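Local coordinates for single-stranded DNA-binding protein (Thermus aquaticus, PDB 2FXQ) that probably binds single-stranded DNA and recruits partner proteins to it during DNA replication, recombination and repair, at residues 149-154 with 181-186; 198-203 with 218-223. All coordinates share one frame; numbering follows the deposited sequence.

Contact 1. Residues 149-154 with 181-186; sequences GTAVVR and ELAEWA
A183 sits where helix 180-186 comes down on strand 151-160. Its CB lies over the strand backbone at V152, 3.7 Å from V152 CA, with the methyl of A151 to one end and the side chain of V153 to the other. A151 CB lies beside A183 CB, 4.0 Å away. V153 reaches further: CG1 lies between the backbone N and the carbonyl carbon (chi1 72°), and from there touches both A183 CA at 3.8 Å and, one helical turn on, A186 CB at 3.9 Å. A183 and A186 present only methyl groups to V153, which is consistent with the close approach of the axes, 6.5 Å at 55°. L143 covers A151 and A183 from a loop, and A186 rests on L224. V152 turns its own side chain to the other side of the strand, onto R144 and Q177.

The looser side is at E184, which is partly exposed. Its chain bends at chi2 (124°) and brings OE1 to 3.8 Å from A151 CB, a plain van der Waals contact; the polar partner of OE1 is the hydroxyl of Y145. No hydrogen bond crosses between 149-154 and 181-186, whereas backbone bonds pair A151 with R180 and V153 with A178. Apolar packing thus joins these two segments, polarity staying at the margin, while the A151-R180 pairing also ties the helix start to this OB-fold strand.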
loop_
_atom_site.group_PDB
_atom_site.type_symbol
_atom_site.label_atom_id
_atom_site.label_comp_id
_atom_site.label_asym_id
_atom_site.label_seq_id
_atom_site.Cartn_x
_atom_site.Cartn_y
_atom_site.Cartn_z
ATOM N N GLY A 149 -25.986 -14.720 9.408
ATOM C CA GLY A 149 -25.411 -15.690 8.480
ATOM C C GLY A 149 -24.282 -15.185 7.588
ATOM O O GLY A 149 -24.048 -15.709 6.514
ATOM N N THR A 150 -23.588 -14.140 7.996
ATOM C CA THR A 150 -22.369 -13.766 7.261
ATOM C C THR A 150 -21.210 -14.629 7.767
ATOM O O THR A 150 -20.992 -14.655 8.960
ATOM C CB THR A 150 -22.002 -12.333 7.618
ATOM O OG1 THR A 150 -23.146 -11.519 7.412
ATOM C CG2 THR A 150 -20.868 -11.761 6.672
ATOM N N ALA A 151 -20.432 -15.228 6.864
ATOM C CA ALA A 151 -19.244 -15.990 7.223
ATOM C C ALA A 151 -18.164 -15.078 7.774
ATOM O O ALA A 151 -17.914 -13.973 7.257
ATOM C CB ALA A 151 -18.673 -16.779 6.022
ATOM N N VAL A 152 -17.502 -15.549 8.821
ATOM C CA VAL A 152 -16.429 -14.755 9.423
ATOM C C VAL A 152 -15.433 -15.735 10.019
ATOM O O VAL A 152 -15.809 -16.753 10.615
ATOM C CB VAL A 152 -17.005 -13.750 10.467
ATOM C CG1 VAL A 152 -17.802 -14.441 11.550
ATOM C CG2 VAL A 152 -15.883 -12.841 11.109
ATOM N N VAL A 153 -14.165 -15.395 9.929
ATOM C CA VAL A 153 -13.128 -16.233 10.493
ATOM C C VAL A 153 -12.062 -15.384 11.204
ATOM O O VAL A 153 -11.736 -14.289 10.749
ATOM C CB VAL A 153 -12.472 -17.109 9.380
ATOM C CG1 VAL A 153 -11.600 -16.286 8.439
ATOM C CG2 VAL A 153 -11.680 -18.243 10.032
ATOM N N ARG A 154 -11.486 -15.908 12.265
ATOM C CA ARG A 154 -10.354 -15.250 12.918
ATOM C C ARG A 154 -9.141 -16.097 12.614
ATOM O O ARG A 154 -9.162 -17.333 12.761
ATOM C CB ARG A 154 -10.600 -15.224 14.445
ATOM C CG ARG A 154 -9.443 -14.629 15.300
ATOM C CD ARG A 154 -9.714 -14.551 16.889
ATOM N NE ARG A 154 -10.818 -15.423 17.324
ATOM C CZ ARG A 154 -10.745 -16.761 17.464
ATOM N NH1 ARG A 154 -9.607 -17.417 17.236
ATOM N NH2 ARG A 154 -11.823 -17.453 17.830
ATOM N N GLU A 181 -16.869 -14.277 1.430
ATOM C CA GLU A 181 -16.132 -15.243 0.596
ATOM C C GLU A 181 -14.684 -15.492 1.046
ATOM O O GLU A 181 -14.175 -16.585 0.910
ATOM C CB GLU A 181 -16.112 -14.722 -0.861
ATOM C CG GLU A 181 -15.503 -15.627 -1.914
ATOM C CD GLU A 181 -15.777 -15.101 -3.330
ATOM O OE1 GLU A 181 -14.833 -15.080 -4.166
ATOM O OE2 GLU A 181 -16.945 -14.695 -3.608
ATOM N N LEU A 182 -13.991 -14.467 1.537
ATOM C CA LEU A 182 -12.628 -14.672 1.973
ATOM C C LEU A 182 -12.578 -15.514 3.235
ATOM O O LEU A 182 -11.646 -16.288 3.410
ATOM C CB LEU A 182 -11.984 -13.285 2.284
ATOM C CG LEU A 182 -11.335 -12.489 1.152
ATOM C CD1 LEU A 182 -10.679 -11.286 1.909
ATOM C CD2 LEU A 182 -10.268 -13.383 0.475
ATOM N N ALA A 183 -13.593 -15.366 4.111
ATOM C CA ALA A 183 -13.687 -16.256 5.321
ATOM C C ALA A 183 -13.909 -17.724 4.866
ATOM O O ALA A 183 -13.263 -18.662 5.375
ATOM C CB ALA A 183 -14.811 -15.821 6.247
ATOM N N GLU A 184 -14.787 -17.910 3.888
ATOM C CA GLU A 184 -15.066 -19.284 3.414
ATOM C C GLU A 184 -13.845 -19.896 2.785
ATOM O O GLU A 184 -13.541 -21.053 3.016
ATOM C CB GLU A 184 -16.176 -19.284 2.387
ATOM C CG GLU A 184 -17.384 -20.051 2.883
ATOM C CD GLU A 184 -18.572 -19.166 2.823
ATOM O OE1 GLU A 184 -19.564 -19.454 3.508
ATOM O OE2 GLU A 184 -18.458 -18.164 2.087
ATOM N N TRP A 185 -13.150 -19.119 1.981
ATOM C CA TRP A 185 -11.879 -19.587 1.409
ATOM C C TRP A 185 -10.829 -19.859 2.495
ATOM O O TRP A 185 -10.150 -20.883 2.457
ATOM C CB TRP A 185 -11.353 -18.519 0.434
ATOM C CG TRP A 185 -10.048 -18.865 -0.155
ATOM C CD1 TRP A 185 -9.815 -19.595 -1.322
ATOM C CD2 TRP A 185 -8.753 -18.511 0.368
ATOM N NE1 TRP A 185 -8.455 -19.692 -1.526
ATOM C CE2 TRP A 185 -7.785 -19.043 -0.517
ATOM C CE3 TRP A 185 -8.320 -17.786 1.488
ATOM C CZ2 TRP A 185 -6.413 -18.894 -0.297
ATOM C CZ3 TRP A 185 -7.004 -17.672 1.731
ATOM C CH2 TRP A 185 -6.030 -18.197 0.812
ATOM N N ALA A 186 -10.683 -18.941 3.463
ATOM C CA ALA A 186 -9.666 -19.089 4.529
ATOM C C ALA A 186 -9.916 -20.325 5.387
ATOM O O ALA A 186 -8.988 -20.909 5.982
ATOM C CB ALA A 186 -9.617 -17.810 5.395
#

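Contact 2. Residues 198-203 with 218-223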
loop_
_atom_site.group_PDB
_atom_site.type_symbol
_atom_site.label_atom_id
_atom_site.label_comp_id
_atom_site.label_asym_id
_atom_site.label_seq_id
_atom_site.Cartn_x
_atom_site.Cartn_y
_atom_site.Cartn_z
ATOM N N ILE A 198 -3.506 -8.742 2.680
ATOM C CA ILE A 198 -3.525 -7.322 2.392
ATOM C C ILE A 198 -4.795 -6.862 3.119
ATOM O O ILE A 198 -5.862 -7.406 2.863
ATOM C CB ILE A 198 -3.594 -6.975 0.854
ATOM C CG1 ILE A 198 -2.619 -7.809 -0.052
ATOM C CG2 ILE A 198 -3.536 -5.397 0.645
ATOM C CD1 ILE A 198 -1.147 -7.519 0.070
ATOM N N GLY A 199 -4.681 -5.926 4.045
ATOM C CA GLY A 199 -5.880 -5.579 4.780
ATOM C C GLY A 199 -5.812 -4.158 5.296
ATOM O O GLY A 199 -5.108 -3.342 4.746
ATOM N N ARG A 200 -6.525 -3.905 6.378
ATOM C CA ARG A 200 -6.568 -2.561 6.938
ATOM C C ARG A 200 -6.742 -2.734 8.430
ATOM O O ARG A 200 -7.211 -3.778 8.894
ATOM C CB ARG A 200 -7.740 -1.775 6.324
ATOM C CG ARG A 200 -9.109 -2.387 6.485
ATOM C CD ARG A 200 -10.150 -1.450 5.829
ATOM N NE ARG A 200 -11.468 -2.050 5.896
ATOM C CZ ARG A 200 -12.559 -1.507 5.356
ATOM N NH1 ARG A 200 -12.509 -0.331 4.743
ATOM N NH2 ARG A 200 -13.713 -2.110 5.485
ATOM N N LEU A 201 -6.458 -1.674 9.166
ATOM C CA LEU A 201 -6.510 -1.769 10.627
ATOM C C LEU A 201 -7.857 -1.263 11.085
ATOM O O LEU A 201 -8.303 -0.196 10.639
ATOM C CB LEU A 201 -5.443 -0.824 11.179
ATOM C CG LEU A 201 -4.199 -1.394 11.795
ATOM C CD1 LEU A 201 -3.639 -0.376 12.873
ATOM C CD2 LEU A 201 -4.381 -2.738 12.490
ATOM N N VAL A 202 -8.581 -2.067 11.870
ATOM C CA VAL A 202 -9.926 -1.636 12.263
ATOM C C VAL A 202 -10.041 -1.714 13.779
ATOM O O VAL A 202 -9.214 -2.295 14.447
ATOM C CB VAL A 202 -11.059 -2.525 11.610
ATOM C CG1 VAL A 202 -11.045 -2.435 10.048
ATOM C CG2 VAL A 202 -10.876 -3.956 12.030
ATOM N N ASN A 203 -11.151 -1.192 14.308
ATOM C CA ASN A 203 -11.378 -1.261 15.732
ATOM C C ASN A 203 -12.583 -2.158 15.937
ATOM O O ASN A 203 -13.636 -1.916 15.377
ATOM C CB ASN A 203 -11.725 0.112 16.307
ATOM C CG ASN A 203 -10.583 1.116 16.201
ATOM O OD1 ASN A 203 -10.730 2.077 15.516
ATOM N ND2 ASN A 203 -9.481 0.912 16.939
ATOM N N ARG A 218 -7.697 -4.648 15.354
ATOM C CA ARG A 218 -7.266 -5.833 14.650
ATOM C C ARG A 218 -7.109 -5.525 13.135
ATOM O O ARG A 218 -7.510 -4.459 12.651
ATOM C CB ARG A 218 -8.259 -6.997 14.715
ATOM C CG ARG A 218 -9.080 -7.179 15.972
ATOM C CD ARG A 218 -10.464 -7.690 15.610
ATOM N NE ARG A 218 -10.432 -9.078 15.162
ATOM C CZ ARG A 218 -11.238 -10.035 15.644
ATOM N NH1 ARG A 218 -12.145 -9.747 16.583
ATOM N NH2 ARG A 218 -11.148 -11.283 15.180
ATOM N N VAL A 219 -6.608 -6.511 12.440
ATOM C CA VAL A 219 -6.418 -6.393 10.990
ATOM C C VAL A 219 -7.628 -7.049 10.366
ATOM O O VAL A 219 -7.935 -8.202 10.701
ATOM C CB VAL A 219 -5.110 -7.078 10.533
ATOM C CG1 VAL A 219 -5.048 -7.194 8.972
ATOM C CG2 VAL A 219 -3.865 -6.319 11.189
ATOM N N GLU A 220 -8.261 -6.340 9.429
ATOM C CA GLU A 220 -9.300 -6.964 8.613
ATOM C C GLU A 220 -8.634 -7.303 7.275
ATOM O O GLU A 220 -8.041 -6.406 6.603
ATOM C CB GLU A 220 -10.489 -6.010 8.449
ATOM C CG GLU A 220 -11.494 -6.628 7.451
ATOM C CD GLU A 220 -12.523 -5.657 6.891
ATOM O OE1 GLU A 220 -13.465 -6.179 6.212
ATOM O OE2 GLU A 220 -12.388 -4.426 7.103
ATOM N N ALA A 221 -8.674 -8.590 6.859
ATOM C CA ALA A 221 -8.206 -8.986 5.512
ATOM C C ALA A 221 -9.098 -8.486 4.400
ATOM O O ALA A 221 -10.327 -8.577 4.498
ATOM C CB ALA A 221 -8.091 -10.506 5.408
ATOM N N LEU A 222 -8.503 -7.874 3.363
ATOM C CA LEU A 222 -9.241 -7.504 2.173
ATOM C C LEU A 222 -8.828 -8.405 0.996
ATOM O O LEU A 222 -9.620 -8.604 0.081
ATOM C CB LEU A 222 -9.010 -6.042 1.837
ATOM C CG LEU A 222 -9.487 -5.111 2.981
ATOM C CD1 LEU A 222 -9.140 -3.657 2.613
ATOM C CD2 LEU A 222 -11.023 -5.247 3.250
ATOM N N ARG A 223 -7.626 -8.951 1.048
ATOM C CA ARG A 223 -7.200 -9.948 0.066
ATOM C C ARG A 223 -6.372 -10.958 0.851
ATOM O O ARG A 223 -5.668 -10.593 1.795
ATOM C CB ARG A 223 -6.264 -9.307 -0.960
ATOM C CG ARG A 223 -5.890 -10.294 -2.070
ATOM C CD ARG A 223 -5.483 -9.626 -3.393
ATOM N NE ARG A 223 -5.024 -10.625 -4.358
ATOM C CZ ARG A 223 -4.717 -10.367 -5.648
ATOM N NH1 ARG A 223 -4.840 -9.173 -6.181
ATOM N NH2 ARG A 223 -4.291 -11.324 -6.420
#
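R200 and E220 lie side by side on one face of the antiparallel hairpin 194-207/213-225, and their side chains close a salt bridge over a hydrogen-bonded pair. Both R200 NE (2.8 Å) and NH2 (3.1 Å) donate to E220 OE2, which lies in the guanidinium plane. The carboxylate is turned 40° from that plane: NE meets OE2 from above the carboxylate plane, while NH2 is taken by the syn lone pair of OE2. R200 NH1 has a separate acceptor, A39 O, in the first repeat.

Beneath, R200 and E220 exchange backbone bonds in both directions, as do V202 and R218; V202 N to R218 O is almost straight (2.7 Å, 177°). At the far end I198 O takes two donors, L222 N at 2.7 Å and R223 N at 3.0 Å, making a classic beta bulge, and I198 N bonds R223 O. Residues between find backbone partners on neighbouring strands: G199 at V131, V219 and A221 at Q177; L201 O accepts from N129 ND2 and H54 NE2. R218 and R223 send their charges to D204 and E225. The pairing thus satisfies alternate residues, while R200 links the hairpin to the first repeat and R223, through R126 O, to the second subunit.

Overall arrangement
Both contacts belong to the second SSB repeat, an OB fold, and follow in series along the chain: contact 1 closes with helix 180-186 before contact 2 opens on strand 194-207, the next element. Their centres are 14 Å apart, contact 1 towards the periphery of the chain (about 19 Å from its centre) and contact 2 near the middle (about 6 Å). Strand 171-179 lies between them, pairing with both 151-160 and 213-225. They also touch directly: L182 CD1 packs 3.4 Å from L222 O, beside the bulge. The helix at the outer end is thus packed against the same hairpin that, at contact 2, meets the first repeat and the second subunit.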